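Local structure of PixA inclusion body protein (Burkholderia cenocepacia, 4LZK) at residues 102-106 / 107-111; 29-32 / 33-37; 90-93 / 94-98. The protein is of unknown function but belongs to the PixA family, whose name reflects proteins that accumulate in bacterial inclusion bodies. All blocks are in the same frame, centred on the assembly; numbering follows the deposited sequence.

Overall arrangement
The three contacts are local turns and helix contacts within a mostly beta chain of two mixed sheets. Along the sequence contact 2 comes first, then contact 3, then contact 1. Contact 2 lies on the short helix 28-34, which follows strand 19-26. Contacts 3 and 1 sit at the start and end of strand 96-105. Their centres are 27 Å apart, on opposite sides of the chain's centre. Contacts 2 and 3 have centres 15 Å apart and touch: K32 NZ and D95 OD1 form a salt bridge of 3.0 Å. This bridge ties the helix to the entry of strand 96-105. All three contacts also reach neighbouring subunits of the six-chain assembly.

Contact 1: 102-106 / 107-111; sequences VQQYS and GAQVF
Q104 reaches across the end of strand 96-105 to the backbone of G107 and A108 and to the side chain of Q109. Its CG lies anti to the backbone N (chi1 178°) and the chain runs on extended, which carries the amide over the G107-A108 backbone. There Q104 NE2 is 2.6 Å from G107 O and 3.3 Å from A108 C. The other branch, Q104 OE1, meets the aliphatic part of Q109, 3.9 Å from Q109 CG. The two glutamine side chains cross at about a right angle, yet their amide planes are only 19° apart. They do not meet amide to amide. Q109 instead sends its OE1 to K151 in the same chain.

The corner falls at a classic beta bulge, in which Y105 and S106 both face Y157 of strand 154-167. G107 has a positive phi, a backbone shape that glycine accepts readily. Q109 is the centre of an inverse gamma turn. S106 OG hydrogen-bonds to N77 OD1 and K15 NZ of the second subunit, so the same corner serves the assembly. The chemistry is that of a polar surface turn: Q104 NE2 lies against the backbone carbonyl of G107, while Q104 OE1 rests near the CB and CG methylenes of Q109.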
ATOM      1  N   VAL C 102       3.601   7.617 -26.790  1.00 14.89           N
ATOM      2  CA  VAL C 102       4.257   6.725 -25.830  1.00 15.29           C
ATOM      3  C   VAL C 102       5.534   6.209 -26.452  1.00 18.29           C
ATOM      4  O   VAL C 102       5.553   5.857 -27.651  1.00 18.33           O
ATOM      5  CB  VAL C 102       3.346   5.521 -25.439  1.00 19.16           C
ATOM      6  CG1 VAL C 102       4.028   4.631 -24.486  1.00 18.97           C
ATOM      7  CG2 VAL C 102       2.022   5.950 -24.925  1.00 19.32           C
ATOM      8  N   GLN C 103       6.607   6.165 -25.688  1.00 16.74           N
ATOM      9  CA  GLN C 103       7.895   5.661 -26.151  1.00 16.67           C
ATOM     10  C   GLN C 103       8.725   5.006 -25.105  1.00 18.56           C
ATOM     11  O   GLN C 103       8.510   5.186 -23.878  1.00 16.09           O
ATOM     12  CB  GLN C 103       8.692   6.778 -26.784  1.00 18.11           C
ATOM     13  CG  GLN C 103       9.272   7.817 -25.904  1.00 20.12           C
ATOM     14  CD  GLN C 103       9.655   9.030 -26.732  1.00 28.72           C
ATOM     15  OE1 GLN C 103       8.790   9.818 -27.080  1.00 32.28           O
ATOM     16  NE2 GLN C 103      10.947   9.180 -27.038  1.00 30.36           N
ATOM     17  N   GLN C 104       9.692   4.205 -25.546  1.00 18.15           N
ATOM     18  CA  GLN C 104      10.638   3.631 -24.649  1.00 17.99           C
ATOM     19  C   GLN C 104      11.505   4.678 -24.048  1.00 17.91           C
ATOM     20  O   GLN C 104      12.050   5.508 -24.729  1.00 21.04           O
ATOM     21  CB  GLN C 104      11.542   2.641 -25.398  1.00 21.04           C
ATOM     22  CG  GLN C 104      12.649   1.979 -24.558  1.00 20.06           C
ATOM     23  CD  GLN C 104      13.269   0.860 -25.322  1.00 26.80           C
ATOM     24  OE1 GLN C 104      13.190   0.819 -26.573  1.00 29.44           O
ATOM     25  NE2 GLN C 104      13.899  -0.066 -24.621  1.00 31.65           N
ATOM     26  N   TYR C 105      11.692   4.617 -22.741  1.00 17.57           N
ATOM     27  CA  TYR C 105      12.577   5.526 -22.033  1.00 16.82           C
ATOM     28  C   TYR C 105      13.873   4.789 -21.609  1.00 16.70           C
ATOM     29  O   TYR C 105      14.929   5.351 -21.675  1.00 20.28           O
ATOM     30  CB  TYR C 105      11.810   6.088 -20.830  1.00 16.87           C
ATOM     31  CG  TYR C 105      12.532   7.144 -20.038  1.00 16.99           C
ATOM     32  CD1 TYR C 105      12.586   8.470 -20.475  1.00 17.54           C
ATOM     33  CD2 TYR C 105      13.151   6.844 -18.826  1.00 19.71           C
ATOM     34  CE1 TYR C 105      13.276   9.446 -19.734  1.00 16.44           C
ATOM     35  CE2 TYR C 105      13.785   7.835 -18.079  1.00 18.79           C
ATOM     36  CZ  TYR C 105      13.853   9.124 -18.553  1.00 18.33           C
ATOM     37  OH  TYR C 105      14.468  10.086 -17.839  1.00 18.45           O
ATOM     38  N   SER C 106      13.765   3.578 -21.064  1.00 17.22           N
ATOM     39  CA  SER C 106      14.936   2.824 -20.546  1.00 18.77           C
ATOM     40  C   SER C 106      14.609   1.363 -20.700  1.00 17.77           C
ATOM     41  O   SER C 106      13.485   0.989 -20.780  1.00 18.42           O
ATOM     42  CB  SER C 106      15.136   2.950 -18.992  1.00 17.78           C
ATOM     43  OG  SER C 106      15.300   4.294 -18.551  1.00 22.14           O
ATOM     44  N   GLY C 107      15.625   0.521 -20.662  1.00 19.07           N
ATOM     45  CA  GLY C 107      15.410  -0.880 -20.587  1.00 18.49           C
ATOM     46  C   GLY C 107      15.198  -1.639 -21.862  1.00 17.36           C
ATOM     47  O   GLY C 107      15.529  -1.184 -22.903  1.00 19.40           O
ATOM     48  N   ALA C 108      14.663  -2.837 -21.739  1.00 18.07           N
ATOM     49  CA  ALA C 108      14.391  -3.694 -22.903  1.00 19.77           C
ATOM     50  C   ALA C 108      13.148  -3.158 -23.654  1.00 21.00           C
ATOM     51  O   ALA C 108      12.278  -2.510 -23.041  1.00 17.91           O
ATOM     52  CB  ALA C 108      14.130  -5.137 -22.432  1.00 18.46           C
ATOM     53  N   GLN C 109      13.018  -3.467 -24.941  1.00 19.15           N
ATOM     54  CA  GLN C 109      11.749  -3.119 -25.653  1.00 18.15           C
ATOM     55  C   GLN C 109      10.760  -4.223 -25.334  1.00 17.23           C
ATOM     56  O   GLN C 109      10.492  -5.065 -26.156  1.00 18.46           O
ATOM     57  CB  GLN C 109      11.969  -2.955 -27.183  1.00 18.34           C
ATOM     58  CG  GLN C 109      10.906  -2.115 -27.885  1.00 18.71           C
ATOM     59  CD  GLN C 109      10.917  -2.189 -29.399  1.00 18.30           C
ATOM     60  OE1 GLN C 109      11.114  -3.272 -29.960  1.00 18.98           O
ATOM     61  NE2 GLN C 109      10.614  -1.055 -30.081  1.00 17.47           N
ATOM     62  N   VAL C 110      10.240  -4.251 -24.113  1.00 13.90           N
ATOM     63  CA  VAL C 110       9.247  -5.186 -23.757  1.00 14.90           C
ATOM     64  C   VAL C 110       7.955  -4.995 -24.602  1.00 13.00           C
ATOM     65  O   VAL C 110       7.404  -5.904 -25.071  1.00 13.52           O
ATOM     66  CB  VAL C 110       8.869  -4.949 -22.293  1.00 15.24           C
ATOM     67  CG1 VAL C 110       7.637  -5.729 -21.890  1.00 16.19           C
ATOM     68  CG2 VAL C 110      10.076  -5.297 -21.406  1.00 16.53           C
ATOM     69  N   PHE C 111       7.547  -3.786 -24.814  1.00 14.39           N
ATOM     70  CA  PHE C 111       6.314  -3.526 -25.552  1.00 15.70           C
ATOM     71  C   PHE C 111       6.707  -3.136 -26.987  1.00 13.90           C
ATOM     72  O   PHE C 111       7.707  -2.413 -27.232  1.00 14.95           O
ATOM     73  CB  PHE C 111       5.518  -2.393 -24.935  1.00 15.96           C
ATOM     74  CG  PHE C 111       4.853  -2.790 -23.636  1.00 18.08           C
ATOM     75  CD1 PHE C 111       3.725  -3.553 -23.632  1.00 17.15           C
ATOM     76  CD2 PHE C 111       5.440  -2.458 -22.445  1.00 22.51           C
ATOM     77  CE1 PHE C 111       3.163  -3.984 -22.460  1.00 20.90           C
ATOM     78  CE2 PHE C 111       4.920  -2.878 -21.255  1.00 23.72           C
ATOM     79  CZ  PHE C 111       3.742  -3.626 -21.257  1.00 23.89           C
TER

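Contact 2: 29-32 / 33-37; sequences NYIK and RSHPN
R33, S34 and H35 bond back to N29, Y30 and I31, one turn earlier. R33 N donates to N29 O at 3.2 Å, S34 N to Y30 O at 2.9 Å, and H35 N to I31 O at 2.7 Å. Y30 O takes a second bond, from S34 OG at 2.9 Å. That hydroxyl comes from above the carbonyl plane, 37° out of it. S34 chi1 of 62° sets OG between its own N and carbonyl carbon, turned back toward Y30.

These bonds make up the short helix 28-34, which follows strand 19-26. H35 is the first residue to leave helical angles.

Flat groups pack along the same turn. N29 O lies 3.4 Å above the guanidinium plane of R33, over its centre. R33 NH2 comes to the edge of the Y30 ring, and the two planes are 44° apart. S34 OG sits over the centre of one face of that ring. The H35 ring brings its edge to I31 O, with that oxygen in the ring plane.

K32 NZ makes a weak bond to N29 OD1; its stronger partner is D95 OD1. Y30 OH bonds to Y30 OH of the third subunit.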
ATOM      1  N   ASN C  29      -4.539  20.117 -11.693  1.00 19.81           N
ATOM      2  CA  ASN C  29      -4.356  21.257 -10.777  1.00 19.28           C
ATOM      3  C   ASN C  29      -2.981  21.278 -10.130  1.00 19.58           C
ATOM      4  O   ASN C  29      -2.362  22.324  -9.971  1.00 18.53           O
ATOM      5  CB  ASN C  29      -5.450  21.294  -9.743  1.00 22.28           C
ATOM      6  CG  ASN C  29      -6.793  21.735 -10.354  1.00 29.03           C
ATOM      7  OD1 ASN C  29      -6.816  22.388 -11.393  1.00 28.04           O
ATOM      8  ND2 ASN C  29      -7.898  21.353  -9.723  1.00 32.70           N
ATOM      9  N   TYR C  30      -2.491  20.127  -9.751  1.00 17.13           N
ATOM     10  CA  TYR C  30      -1.182  20.024  -9.204  1.00 22.09           C
ATOM     11  C   TYR C  30      -0.107  20.424 -10.224  1.00 23.10           C
ATOM     12  O   TYR C  30       0.858  21.189  -9.896  1.00 22.41           O
ATOM     13  CB  TYR C  30      -0.930  18.611  -8.700  1.00 26.63           C
ATOM     14  CG  TYR C  30       0.463  18.513  -8.166  1.00 38.32           C
ATOM     15  CD1 TYR C  30       0.932  19.489  -7.292  1.00 43.49           C
ATOM     16  CD2 TYR C  30       1.348  17.518  -8.583  1.00 42.71           C
ATOM     17  CE1 TYR C  30       2.221  19.461  -6.826  1.00 51.01           C
ATOM     18  CE2 TYR C  30       2.636  17.480  -8.107  1.00 51.69           C
ATOM     19  CZ  TYR C  30       3.066  18.454  -7.219  1.00 57.49           C
ATOM     20  OH  TYR C  30       4.349  18.460  -6.710  1.00 71.87           O
ATOM     21  N   ILE C  31      -0.249  19.944 -11.465  1.00 19.39           N
ATOM     22  CA  ILE C  31       0.687  20.288 -12.518  1.00 21.77           C
ATOM     23  C   ILE C  31       0.743  21.794 -12.761  1.00 19.16           C
ATOM     24  O   ILE C  31       1.801  22.405 -12.894  1.00 20.66           O
ATOM     25  CB  ILE C  31       0.256  19.664 -13.893  1.00 22.20           C
ATOM     26  CG1 ILE C  31       0.121  18.146 -13.810  1.00 28.34           C
ATOM     27  CG2 ILE C  31       1.248  19.977 -14.964  1.00 22.02           C
ATOM     28  CD1 ILE C  31       1.191  17.543 -13.080  1.00 28.11           C
ATOM     29  N   LYS C  32      -0.411  22.382 -12.860  1.00 18.18           N
ATOM     30  CA  LYS C  32      -0.500  23.797 -13.192  1.00 20.35           C
ATOM     31  C   LYS C  32       0.155  24.642 -12.090  1.00 23.90           C
ATOM     32  O   LYS C  32       0.817  25.642 -12.398  1.00 24.79           O
ATOM     33  CB  LYS C  32      -1.987  24.216 -13.391  1.00 21.41           C
ATOM     34  CG  LYS C  32      -2.516  23.858 -14.754  1.00 23.44           C
ATOM     35  CD  LYS C  32      -3.955  24.360 -15.035  1.00 25.79           C
ATOM     36  CE  LYS C  32      -4.874  24.062 -13.896  1.00 26.00           C
ATOM     37  NZ  LYS C  32      -6.333  24.367 -14.160  1.00 31.55           N
ATOM     38  N   ARG C  33      -0.018  24.245 -10.834  1.00 23.99           N
ATOM     39  CA  ARG C  33       0.656  24.924  -9.712  1.00 26.70           C
ATOM     40  C   ARG C  33       2.170  24.678  -9.693  1.00 26.36           C
ATOM     41  O   ARG C  33       2.957  25.558  -9.385  1.00 25.28           O
ATOM     42  CB  ARG C  33       0.098  24.470  -8.346  1.00 27.36           C
ATOM     43  CG  ARG C  33      -1.310  24.960  -8.036  1.00 32.29           C
ATOM     44  CD  ARG C  33      -1.687  24.653  -6.595  1.00 33.17           C
ATOM     45  NE  ARG C  33      -1.701  23.218  -6.371  1.00 37.68           N
ATOM     46  CZ  ARG C  33      -2.755  22.417  -6.492  1.00 36.56           C
ATOM     47  NH1 ARG C  33      -3.939  22.902  -6.882  1.00 37.29           N
ATOM     48  NH2 ARG C  33      -2.604  21.128  -6.233  1.00 32.75           N
ATOM     49  N   SER C  34       2.585  23.471  -9.963  1.00 21.30           N
ATOM     50  CA  SER C  34       4.022  23.175  -9.838  1.00 24.02           C
ATOM     51  C   SER C  34       4.834  23.450 -11.120  1.00 22.74           C
ATOM     52  O   SER C  34       6.057  23.515 -11.038  1.00 21.91           O
ATOM     53  CB  SER C  34       4.234  21.742  -9.327  1.00 23.95           C
ATOM     54  OG  SER C  34       3.697  20.849 -10.277  1.00 29.15           O
ATOM     55  N   HIS C  35       4.168  23.579 -12.279  1.00 20.83           N
ATOM     56  CA  HIS C  35       4.794  23.841 -13.566  1.00 21.06           C
ATOM     57  C   HIS C  35       4.158  24.964 -14.296  1.00 21.35           C
ATOM     58  O   HIS C  35       3.575  24.754 -15.366  1.00 21.92           O
ATOM     59  CB  HIS C  35       4.774  22.578 -14.464  1.00 20.54           C
ATOM     60  CG  HIS C  35       5.538  21.453 -13.870  1.00 21.49           C
ATOM     61  ND1 HIS C  35       4.969  20.566 -12.989  1.00 24.95           N
ATOM     62  CD2 HIS C  35       6.842  21.127 -13.952  1.00 21.83           C
ATOM     63  CE1 HIS C  35       5.887  19.696 -12.596  1.00 25.29           C
ATOM     64  NE2 HIS C  35       7.035  20.012 -13.164  1.00 24.99           N
ATOM     65  N   PRO C  36       4.287  26.175 -13.763  1.00 23.45           N
ATOM     66  CA  PRO C  36       3.503  27.290 -14.318  1.00 26.19           C
ATOM     67  C   PRO C  36       4.006  27.780 -15.646  1.00 26.48           C
ATOM     68  O   PRO C  36       3.284  28.536 -16.311  1.00 24.25           O
ATOM     69  CB  PRO C  36       3.649  28.402 -13.277  1.00 26.51           C
ATOM     70  CG  PRO C  36       4.375  27.785 -12.115  1.00 29.42           C
ATOM     71  CD  PRO C  36       5.092  26.585 -12.608  1.00 26.22           C
ATOM     72  N   ASN C  37       5.249  27.440 -16.018  1.00 26.89           N
ATOM     73  CA  ASN C  37       5.790  27.883 -17.328  1.00 29.01           C
ATOM     74  C   ASN C  37       6.322  26.698 -18.129  1.00 31.16           C
ATOM     75  O   ASN C  37       7.532  26.533 -18.255  1.00 24.89           O
ATOM     76  CB  ASN C  37       6.903  28.913 -17.159  1.00 35.58           C
ATOM     77  CG  ASN C  37       6.448  30.137 -16.408  1.00 40.93           C
ATOM     78  OD1 ASN C  37       5.560  30.854 -16.871  1.00 48.27           O
ATOM     79  ND2 ASN C  37       7.027  30.371 -15.226  1.00 41.56           N
TER

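Contact 3: 90-93 / 94-98; sequences ADNS and GDAAL
The chain makes a type I' beta turn from A90 to S93, with positive phi at D91 and N92; G94 and D95 then bring A96 CA to 4.0 Å from N92 CA. The loop joins strand 81-88 of one sheet to strand 96-105 of the other. Within the turn, A90 O accepts from both S93 N and S93 OG. The bond from S93 OG to A90 O is the shorter, 2.7 Å, and lies in the carbonyl plane.

N92 carries the contact with the strand. Its CG is anti to its carbonyl carbon (chi1 -76°), and the amide lies alongside A96 and A97. N92 OD1 accepts from A97 N at 2.9 Å, and N92 ND2 donates to A97 O at 3.2 Å. Two bonds to one residue fix the rotation of the amide. A97 O is near the amide plane of N92, while the nitrogen stands above the A97 carbonyl plane, 53° out of it. The CG of N92 also packs on A96 CB at 3.7 Å.

N92 CA makes a CA-H...O contact with D95 O at 3.3 Å. D95 OD2 also accepts from T28 at the start of helix 28-34. One water donates to both N92 O and G94 O, at 2.8 Å and 2.9 Å.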
ATOM      1  N   ALA C  90     -11.108  15.263 -13.071  1.00 12.12           N
ATOM      2  CA  ALA C  90     -12.503  15.509 -13.417  1.00 13.17           C
ATOM      3  C   ALA C  90     -12.839  14.973 -14.768  1.00 12.81           C
ATOM      4  O   ALA C  90     -13.659  15.529 -15.493  1.00 14.25           O
ATOM      5  CB  ALA C  90     -12.880  16.962 -13.267  1.00 13.00           C
ATOM      6  N   ASP C  91     -12.183  13.872 -15.123  1.00 12.26           N
ATOM      7  CA  ASP C  91     -12.480  13.115 -16.338  1.00 14.69           C
ATOM      8  C   ASP C  91     -12.467  13.929 -17.609  1.00 14.27           C
ATOM      9  O   ASP C  91     -13.306  13.708 -18.515  1.00 14.33           O
ATOM     10  CB  ASP C  91     -13.810  12.352 -16.202  1.00 17.66           C
ATOM     11  CG  ASP C  91     -13.875  11.176 -17.150  1.00 19.10           C
ATOM     12  OD1 ASP C  91     -12.787  10.720 -17.592  1.00 18.64           O
ATOM     13  OD2 ASP C  91     -14.971  10.693 -17.461  1.00 22.17           O
ATOM     14  N   ASN C  92     -11.517  14.875 -17.693  1.00 13.80           N
ATOM     15  CA  ASN C  92     -11.386  15.766 -18.879  1.00 13.61           C
ATOM     16  C   ASN C  92     -12.644  16.596 -19.155  1.00 14.52           C
ATOM     17  O   ASN C  92     -12.874  17.023 -20.307  1.00 15.45           O
ATOM     18  CB  ASN C  92     -10.990  14.987 -20.122  1.00 13.28           C
ATOM     19  CG  ASN C  92      -9.523  14.592 -20.112  1.00 12.80           C
ATOM     20  OD1 ASN C  92      -8.789  14.900 -19.199  1.00 14.58           O
ATOM     21  ND2 ASN C  92      -9.105  13.852 -21.129  1.00 15.03           N
ATOM     22  N   SER C  93     -13.408  16.856 -18.120  1.00 14.68           N
ATOM     23  CA  SER C  93     -14.639  17.697 -18.239  1.00 18.20           C
ATOM     24  C   SER C  93     -14.301  19.229 -18.199  1.00 20.15           C
ATOM     25  O   SER C  93     -15.075  20.022 -18.616  1.00 25.55           O
ATOM     26  CB  SER C  93     -15.632  17.349 -17.143  1.00 15.95           C
ATOM     27  OG  SER C  93     -15.157  17.697 -15.881  1.00 16.41           O
ATOM     28  N   GLY C  94     -13.166  19.580 -17.643  1.00 20.11           N
ATOM     29  CA  GLY C  94     -12.700  20.968 -17.493  1.00 24.74           C
ATOM     30  C   GLY C  94     -11.327  21.095 -18.113  1.00 21.54           C
ATOM     31  O   GLY C  94     -11.223  21.152 -19.364  1.00 25.16           O
ATOM     32  N   ASP C  95     -10.279  21.056 -17.303  1.00 22.47           N
ATOM     33  CA  ASP C  95      -8.938  20.827 -17.880  1.00 23.40           C
ATOM     34  C   ASP C  95      -9.031  19.452 -18.562  1.00 22.68           C
ATOM     35  O   ASP C  95      -9.839  18.610 -18.154  1.00 22.06           O
ATOM     36  CB  ASP C  95      -7.820  20.711 -16.838  1.00 26.11           C
ATOM     37  CG  ASP C  95      -7.734  21.886 -15.832  1.00 34.98           C
ATOM     38  OD1 ASP C  95      -7.990  23.045 -16.223  1.00 32.07           O
ATOM     39  OD2 ASP C  95      -7.313  21.616 -14.636  1.00 41.92           O
ATOM     40  N   ALA C  96      -8.277  19.235 -19.630  1.00 23.63           N
ATOM     41  CA  ALA C  96      -8.232  17.885 -20.251  1.00 20.37           C
ATOM     42  C   ALA C  96      -6.746  17.517 -20.346  1.00 22.40           C
ATOM     43  O   ALA C  96      -5.899  18.386 -20.707  1.00 21.71           O
ATOM     44  CB  ALA C  96      -8.809  17.927 -21.601  1.00 19.49           C
ATOM     45  N   ALA C  97      -6.410  16.282 -20.034  1.00 18.09           N
ATOM     46  CA  ALA C  97      -5.073  15.801 -20.240  1.00 17.95           C
ATOM     47  C   ALA C  97      -5.185  14.763 -21.330  1.00 17.14           C
ATOM     48  O   ALA C  97      -5.893  13.762 -21.149  1.00 14.86           O
ATOM     49  CB  ALA C  97      -4.549  15.161 -19.003  1.00 19.58           C
ATOM     50  N   LEU C  98      -4.561  15.013 -22.457  1.00 15.34           N
ATOM     51  CA  LEU C  98      -4.709  14.152 -23.638  1.00 16.25           C
ATOM     52  C   LEU C  98      -3.344  13.619 -24.061  1.00 15.06           C
ATOM     53  O   LEU C  98      -2.488  14.353 -24.477  1.00 13.65           O
ATOM     54  CB  LEU C  98      -5.311  14.956 -24.753  1.00 17.89           C
ATOM     55  CG  LEU C  98      -6.703  15.497 -24.410  1.00 18.05           C
ATOM     56  CD1 LEU C  98      -7.117  16.409 -25.529  1.00 20.35           C
ATOM     57  CD2 LEU C  98      -7.697  14.386 -24.297  1.00 17.83           C
TER
HETATM   58  O   HOH W   1     -12.487  19.582 -21.455  1.00 30.92           O